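Putative phosphomannomutase (Thermus thermophilus, PDB 1TUO) probably acts as a magnesium-dependent phosphosugar mutase of the phosphohexose mutase family, perhaps moving phosphate within phosphopentoses or phosphohexoses. Local coordinates at residues 403-417 with 421-433. Residues are numbered along the deposited sequence; the frame is centred on the assembly and turned at random.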
loop_
_atom_site.group_PDB
_atom_site.type_symbol
_atom_site.label_atom_id
_atom_site.label_comp_id
_atom_site.label_asym_id
_atom_site.label_seq_id
_atom_site.Cartn_x
_atom_site.Cartn_y
_atom_site.Cartn_z
ATOM N N ARG A 403 -23.039 -8.684 20.872
ATOM C CA ARG A 403 -23.183 -10.083 21.259
ATOM C C ARG A 403 -21.842 -10.621 21.753
ATOM O O ARG A 403 -20.885 -10.722 20.982
ATOM C CB ARG A 403 -23.658 -10.915 20.064
ATOM C CG ARG A 403 -24.867 -10.346 19.336
ATOM C CD ARG A 403 -25.232 -11.198 18.126
ATOM N NE ARG A 403 -26.329 -10.625 17.349
ATOM C CZ ARG A 403 -26.875 -11.203 16.281
ATOM N NH1 ARG A 403 -26.427 -12.377 15.856
ATOM N NH2 ARG A 403 -27.871 -10.610 15.641
ATOM N N PRO A 404 -21.754 -10.973 23.046
ATOM C CA PRO A 404 -20.511 -11.502 23.616
ATOM C C PRO A 404 -20.081 -12.792 22.919
ATOM O O PRO A 404 -20.919 -13.621 22.570
ATOM C CB PRO A 404 -20.870 -11.717 25.082
ATOM C CG PRO A 404 -22.331 -12.049 25.021
ATOM C CD PRO A 404 -22.845 -11.025 24.036
ATOM N N LEU A 405 -18.776 -12.952 22.715
ATOM C CA LEU A 405 -18.246 -14.134 22.042
ATOM C C LEU A 405 -17.177 -14.816 22.887
ATOM O O LEU A 405 -16.365 -14.155 23.534
ATOM C CB LEU A 405 -17.672 -13.738 20.681
ATOM C CG LEU A 405 -18.627 -12.950 19.780
ATOM C CD1 LEU A 405 -17.926 -12.603 18.483
ATOM C CD2 LEU A 405 -19.882 -13.768 19.508
ATOM N N ALA A 406 -17.173 -16.146 22.865
ATOM C CA ALA A 406 -16.228 -16.908 23.666
ATOM C C ALA A 406 -16.557 -16.567 25.117
ATOM O O ALA A 406 -17.726 -16.390 25.458
ATOM C CB ALA A 406 -14.798 -16.516 23.332
ATOM N N GLY A 407 -15.543 -16.469 25.967
ATOM C CA GLY A 407 -15.799 -16.150 27.360
ATOM C C GLY A 407 -15.434 -14.718 27.694
ATOM O O GLY A 407 -15.010 -14.419 28.815
ATOM N N LEU A 408 -15.604 -13.827 26.721
ATOM C CA LEU A 408 -15.265 -12.421 26.909
ATOM C C LEU A 408 -16.468 -11.518 27.162
ATOM O O LEU A 408 -17.487 -11.603 26.475
ATOM C CB LEU A 408 -14.499 -11.902 25.691
ATOM C CG LEU A 408 -13.302 -12.729 25.214
ATOM C CD1 LEU A 408 -12.612 -11.988 24.076
ATOM C CD2 LEU A 408 -12.331 -12.965 26.359
ATOM N N THR A 409 -16.323 -10.642 28.151
ATOM C CA THR A 409 -17.369 -9.692 28.513
ATOM C C THR A 409 -17.176 -8.418 27.687
ATOM O O THR A 409 -16.159 -7.737 27.819
ATOM C CB THR A 409 -17.281 -9.324 30.008
ATOM O OG1 THR A 409 -17.233 -10.523 30.794
ATOM C CG2 THR A 409 -18.487 -8.492 30.428
ATOM N N PRO A 410 -18.149 -8.084 26.822
ATOM C CA PRO A 410 -18.049 -6.879 25.989
ATOM C C PRO A 410 -17.827 -5.597 26.796
ATOM O O PRO A 410 -18.228 -5.499 27.956
ATOM C CB PRO A 410 -19.370 -6.878 25.216
ATOM C CG PRO A 410 -20.304 -7.632 26.113
ATOM C CD PRO A 410 -19.443 -8.758 26.615
ATOM N N LYS A 411 -17.181 -4.620 26.166
ATOM C CA LYS A 411 -16.876 -3.350 26.811
ATOM C C LYS A 411 -17.273 -2.176 25.915
ATOM O O LYS A 411 -16.619 -1.131 25.918
ATOM C CB LYS A 411 -15.377 -3.293 27.125
ATOM C CG LYS A 411 -14.947 -2.144 28.019
ATOM C CD LYS A 411 -13.455 -2.223 28.313
ATOM C CE LYS A 411 -13.012 -1.106 29.244
ATOM N NZ LYS A 411 -11.556 -1.187 29.547
ATOM N N GLY A 412 -18.343 -2.354 25.144
ATOM C CA GLY A 412 -18.800 -1.293 24.262
ATOM C C GLY A 412 -18.724 -1.645 22.787
ATOM O O GLY A 412 -18.201 -2.698 22.415
ATOM N N VAL A 413 -19.246 -0.756 21.945
ATOM C CA VAL A 413 -19.254 -0.953 20.499
ATOM C C VAL A 413 -18.908 0.349 19.779
ATOM O O VAL A 413 -19.209 1.433 20.273
ATOM C CB VAL A 413 -20.642 -1.426 20.018
ATOM C CG1 VAL A 413 -20.655 -1.576 18.509
ATOM C CG2 VAL A 413 -21.001 -2.740 20.689
ATOM N N ASP A 414 -18.278 0.233 18.614
ATOM C CA ASP A 414 -17.893 1.399 17.821
ATOM C C ASP A 414 -18.305 1.155 16.373
ATOM O O ASP A 414 -17.832 0.213 15.730
ATOM C CB ASP A 414 -16.378 1.623 17.933
ATOM C CG ASP A 414 -15.916 2.931 17.297
ATOM O OD1 ASP A 414 -14.786 3.364 17.613
ATOM O OD2 ASP A 414 -16.663 3.515 16.482
ATOM N N THR A 415 -19.195 2.003 15.861
ATOM C CA THR A 415 -19.690 1.859 14.497
ATOM C C THR A 415 -19.163 2.893 13.499
ATOM O O THR A 415 -19.836 3.216 12.521
ATOM C CB THR A 415 -21.245 1.893 14.470
ATOM O OG1 THR A 415 -21.716 3.077 15.128
ATOM C CG2 THR A 415 -21.817 0.675 15.180
ATOM N N LEU A 416 -17.956 3.396 13.733
ATOM C CA LEU A 416 -17.364 4.388 12.832
ATOM C C LEU A 416 -17.392 3.927 11.376
ATOM O O LEU A 416 -17.760 4.681 10.479
ATOM C CB LEU A 416 -15.913 4.674 13.235
ATOM C CG LEU A 416 -15.140 5.667 12.357
ATOM C CD1 LEU A 416 -15.815 7.031 12.402
ATOM C CD2 LEU A 416 -13.707 5.772 12.843
ATOM N N ASP A 417 -16.994 2.680 11.153
ATOM C CA ASP A 417 -16.950 2.110 9.814
ATOM C C ASP A 417 -17.161 0.609 9.968
ATOM O O ASP A 417 -16.218 -0.145 10.210
ATOM C CB ASP A 417 -15.594 2.422 9.176
ATOM C CG ASP A 417 -15.460 1.867 7.778
ATOM O OD1 ASP A 417 -16.473 1.821 7.049
ATOM O OD2 ASP A 417 -14.331 1.489 7.401
ATOM N N TRP A 421 -17.139 -4.698 17.938
ATOM C CA TRP A 421 -17.486 -5.052 19.306
ATOM C C TRP A 421 -16.209 -4.970 20.124
ATOM O O TRP A 421 -15.200 -5.599 19.796
ATOM C CB TRP A 421 -18.078 -6.464 19.385
ATOM C CG TRP A 421 -19.486 -6.549 18.868
ATOM C CD1 TRP A 421 -20.377 -5.520 18.747
ATOM C CD2 TRP A 421 -20.179 -7.730 18.447
ATOM N NE1 TRP A 421 -21.581 -5.987 18.278
ATOM C CE2 TRP A 421 -21.488 -7.340 18.085
ATOM C CE3 TRP A 421 -19.823 -9.082 18.340
ATOM C CZ2 TRP A 421 -22.443 -8.252 17.623
ATOM C CZ3 TRP A 421 -20.775 -9.991 17.879
ATOM C CH2 TRP A 421 -22.068 -9.569 17.527
ATOM N N LEU A 422 -16.253 -4.183 21.189
ATOM C CA LEU A 422 -15.087 -3.995 22.034
ATOM C C LEU A 422 -15.103 -4.920 23.237
ATOM O O LEU A 422 -16.145 -5.132 23.851
ATOM C CB LEU A 422 -15.023 -2.543 22.508
ATOM C CG LEU A 422 -15.174 -1.468 21.428
ATOM C CD1 LEU A 422 -15.126 -0.093 22.083
ATOM C CD2 LEU A 422 -14.075 -1.612 20.386
ATOM N N TYR A 423 -13.938 -5.465 23.563
ATOM C CA TYR A 423 -13.784 -6.356 24.702
ATOM C C TYR A 423 -12.519 -5.945 25.426
ATOM O O TYR A 423 -11.745 -5.131 24.925
ATOM C CB TYR A 423 -13.627 -7.808 24.241
ATOM C CG TYR A 423 -14.799 -8.353 23.469
ATOM C CD1 TYR A 423 -15.936 -8.821 24.128
ATOM C CD2 TYR A 423 -14.778 -8.396 22.077
ATOM C CE1 TYR A 423 -17.017 -9.320 23.417
ATOM C CE2 TYR A 423 -15.853 -8.891 21.360
ATOM C CZ TYR A 423 -16.971 -9.353 22.038
ATOM O OH TYR A 423 -18.028 -9.858 21.324
ATOM N N GLU A 424 -12.315 -6.500 26.612
ATOM C CA GLU A 424 -11.108 -6.213 27.359
ATOM C C GLU A 424 -10.050 -7.094 26.701
ATOM O O GLU A 424 -10.175 -8.320 26.691
ATOM C CB GLU A 424 -11.282 -6.607 28.828
ATOM C CG GLU A 424 -10.062 -6.346 29.699
ATOM C CD GLU A 424 -9.786 -4.866 29.904
ATOM O OE1 GLU A 424 -8.776 -4.536 30.559
ATOM O OE2 GLU A 424 -10.580 -4.034 29.413
ATOM N N GLU A 425 -9.031 -6.467 26.120
ATOM C CA GLU A 425 -7.948 -7.200 25.468
ATOM C C GLU A 425 -8.317 -7.877 24.139
ATOM O O GLU A 425 -7.527 -8.649 23.598
ATOM C CB GLU A 425 -7.377 -8.244 26.433
ATOM C CG GLU A 425 -6.851 -7.657 27.737
ATOM C CD GLU A 425 -6.374 -8.723 28.708
ATOM O OE1 GLU A 425 -5.512 -9.540 28.319
ATOM O OE2 GLU A 425 -6.858 -8.742 29.858
ATOM N N ALA A 426 -9.505 -7.592 23.611
ATOM C CA ALA A 426 -9.924 -8.176 22.338
ATOM C C ALA A 426 -10.929 -7.294 21.593
ATOM O O ALA A 426 -11.719 -6.576 22.206
ATOM C CB ALA A 426 -10.514 -9.562 22.564
ATOM N N TRP A 427 -10.884 -7.354 20.265
ATOM C CA TRP A 427 -11.787 -6.582 19.423
ATOM C C TRP A 427 -12.216 -7.408 18.214
ATOM O O TRP A 427 -11.414 -8.136 17.622
ATOM C CB TRP A 427 -11.108 -5.267 18.974
ATOM C CG TRP A 427 -11.043 -5.037 17.469
ATOM C CD1 TRP A 427 -12.072 -5.142 16.571
ATOM C CD2 TRP A 427 -9.887 -4.671 16.703
ATOM N NE1 TRP A 427 -11.628 -4.874 15.301
ATOM C CE2 TRP A 427 -10.291 -4.579 15.351
ATOM C CE3 TRP A 427 -8.547 -4.411 17.025
ATOM C CZ2 TRP A 427 -9.407 -4.242 14.324
ATOM C CZ3 TRP A 427 -7.668 -4.074 16.001
ATOM C CH2 TRP A 427 -8.103 -3.994 14.668
ATOM N N VAL A 428 -13.490 -7.288 17.858
ATOM C CA VAL A 428 -14.046 -7.997 16.714
ATOM C C VAL A 428 -14.775 -6.996 15.830
ATOM O O VAL A 428 -15.722 -6.343 16.270
ATOM C CB VAL A 428 -15.042 -9.082 17.156
ATOM C CG1 VAL A 428 -15.577 -9.814 15.940
ATOM C CG2 VAL A 428 -14.360 -10.051 18.112
ATOM N N LEU A 429 -14.331 -6.886 14.583
ATOM C CA LEU A 429 -14.918 -5.947 13.638
ATOM C C LEU A 429 -15.616 -6.626 12.468
ATOM O O LEU A 429 -15.028 -7.471 11.792
ATOM C CB LEU A 429 -13.829 -5.015 13.093
ATOM C CG LEU A 429 -14.196 -4.068 11.943
ATOM C CD1 LEU A 429 -15.182 -3.017 12.438
ATOM C CD2 LEU A 429 -12.935 -3.401 11.407
ATOM N N PHE A 430 -16.871 -6.249 12.238
ATOM C CA PHE A 430 -17.639 -6.781 11.119
ATOM C C PHE A 430 -17.758 -5.663 10.084
ATOM O O PHE A 430 -18.196 -4.558 10.408
ATOM C CB PHE A 430 -19.054 -7.197 11.549
ATOM C CG PHE A 430 -19.093 -8.168 12.695
ATOM C CD1 PHE A 430 -18.967 -7.724 14.006
ATOM C CD2 PHE A 430 -19.283 -9.526 12.462
ATOM C CE1 PHE A 430 -19.032 -8.618 15.071
ATOM C CE2 PHE A 430 -19.348 -10.430 13.521
ATOM C CZ PHE A 430 -19.224 -9.976 14.825
ATOM N N ARG A 431 -17.364 -5.948 8.847
ATOM C CA ARG A 431 -17.444 -4.969 7.767
ATOM C C ARG A 431 -18.062 -5.588 6.523
ATOM O O ARG A 431 -17.505 -6.523 5.946
ATOM C CB ARG A 431 -16.056 -4.421 7.426
ATOM C CG ARG A 431 -15.586 -3.309 8.346
ATOM C CD ARG A 431 -14.178 -2.847 7.990
ATOM N NE ARG A 431 -14.045 -2.474 6.583
ATOM C CZ ARG A 431 -14.727 -1.495 5.995
ATOM N NH1 ARG A 431 -15.600 -0.783 6.692
ATOM N NH2 ARG A 431 -14.534 -1.228 4.710
ATOM N N ALA A 432 -19.211 -5.062 6.113
ATOM C CA ALA A 432 -19.903 -5.566 4.933
ATOM C C ALA A 432 -19.442 -4.833 3.677
ATOM O O ALA A 432 -20.124 -3.931 3.189
ATOM C CB ALA A 432 -21.410 -5.411 5.105
ATOM N N SER A 433 -18.282 -5.225 3.160
ATOM C CA SER A 433 -17.725 -4.608 1.961
ATOM C C SER A 433 -18.269 -5.265 0.695
ATOM O O SER A 433 -19.483 -5.372 0.510
ATOM C CB SER A 433 -16.196 -4.710 1.980
ATOM O OG SER A 433 -15.633 -4.199 0.784
#
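An antiparallel beta hairpin at the edge of the phosphohexomutase C-terminal domain pairs strand 410-414 with Trp421-Tyr423, and the chain leading into it, 403-409, folds back over Trp421 and Tyr423. Lys411 N gives a backbone hydrogen bond to Leu422 O (2.6 Å), and Leu422 N one to Gly412 O (2.7 Å). Between them and the turn, Val413 and Trp421 form a non-hydrogen-bonded pair with side chains side by side on one face, Val413 CG2 3.4 Å from Trp421 CD1. The positive phi of Gly412 (116°) would jam a beta-carbon against the preceding carbonyl. The Trp421 indole is sandwiched: the backbone N of Arg403 lies over one face, Phe430 CE1 over the opposite one, neither of them centred on the ring. Arg403 CB comes within 3.3 Å of Trp421 CH2, while Leu405 CD1 meets the ring edge in its plane, 3.9 Å from Trp421 CZ3. Replacing Trp421 by alanine removes the indole and would probably open a gap between Arg403 and Phe430 and let 403-405 shift. With CG anti to its carbonyl carbon (chi1 -61°), Tyr423 turns its ring back against the incoming chain; Leu408 CB and Pro410 CB pack obliquely on it. Leu408 CD1 reaches on to Ala426 CB (3.5 Å). On the exposed side, the extended Lys411 chain reaches Glu424, its NZ meeting the syn lone pair of Glu424 OE2 in a 3.0 Å salt bridge. In the connection between the strands Asp417 faces Arg431, probably as a salt bridge, though Arg431 NH1 is less surely placed; Val313 N also hydrogen-bonds Asp417 OD2, and Arg431 NE hydrogen-bonds Tyr442 OH. Strand 410-414 is an outermost strand of the five-stranded antiparallel sheet; strand 426-431 continues it to strand 440-445, while Leu454 of helix 448-459 packs against Leu405, Leu408 and Ala426.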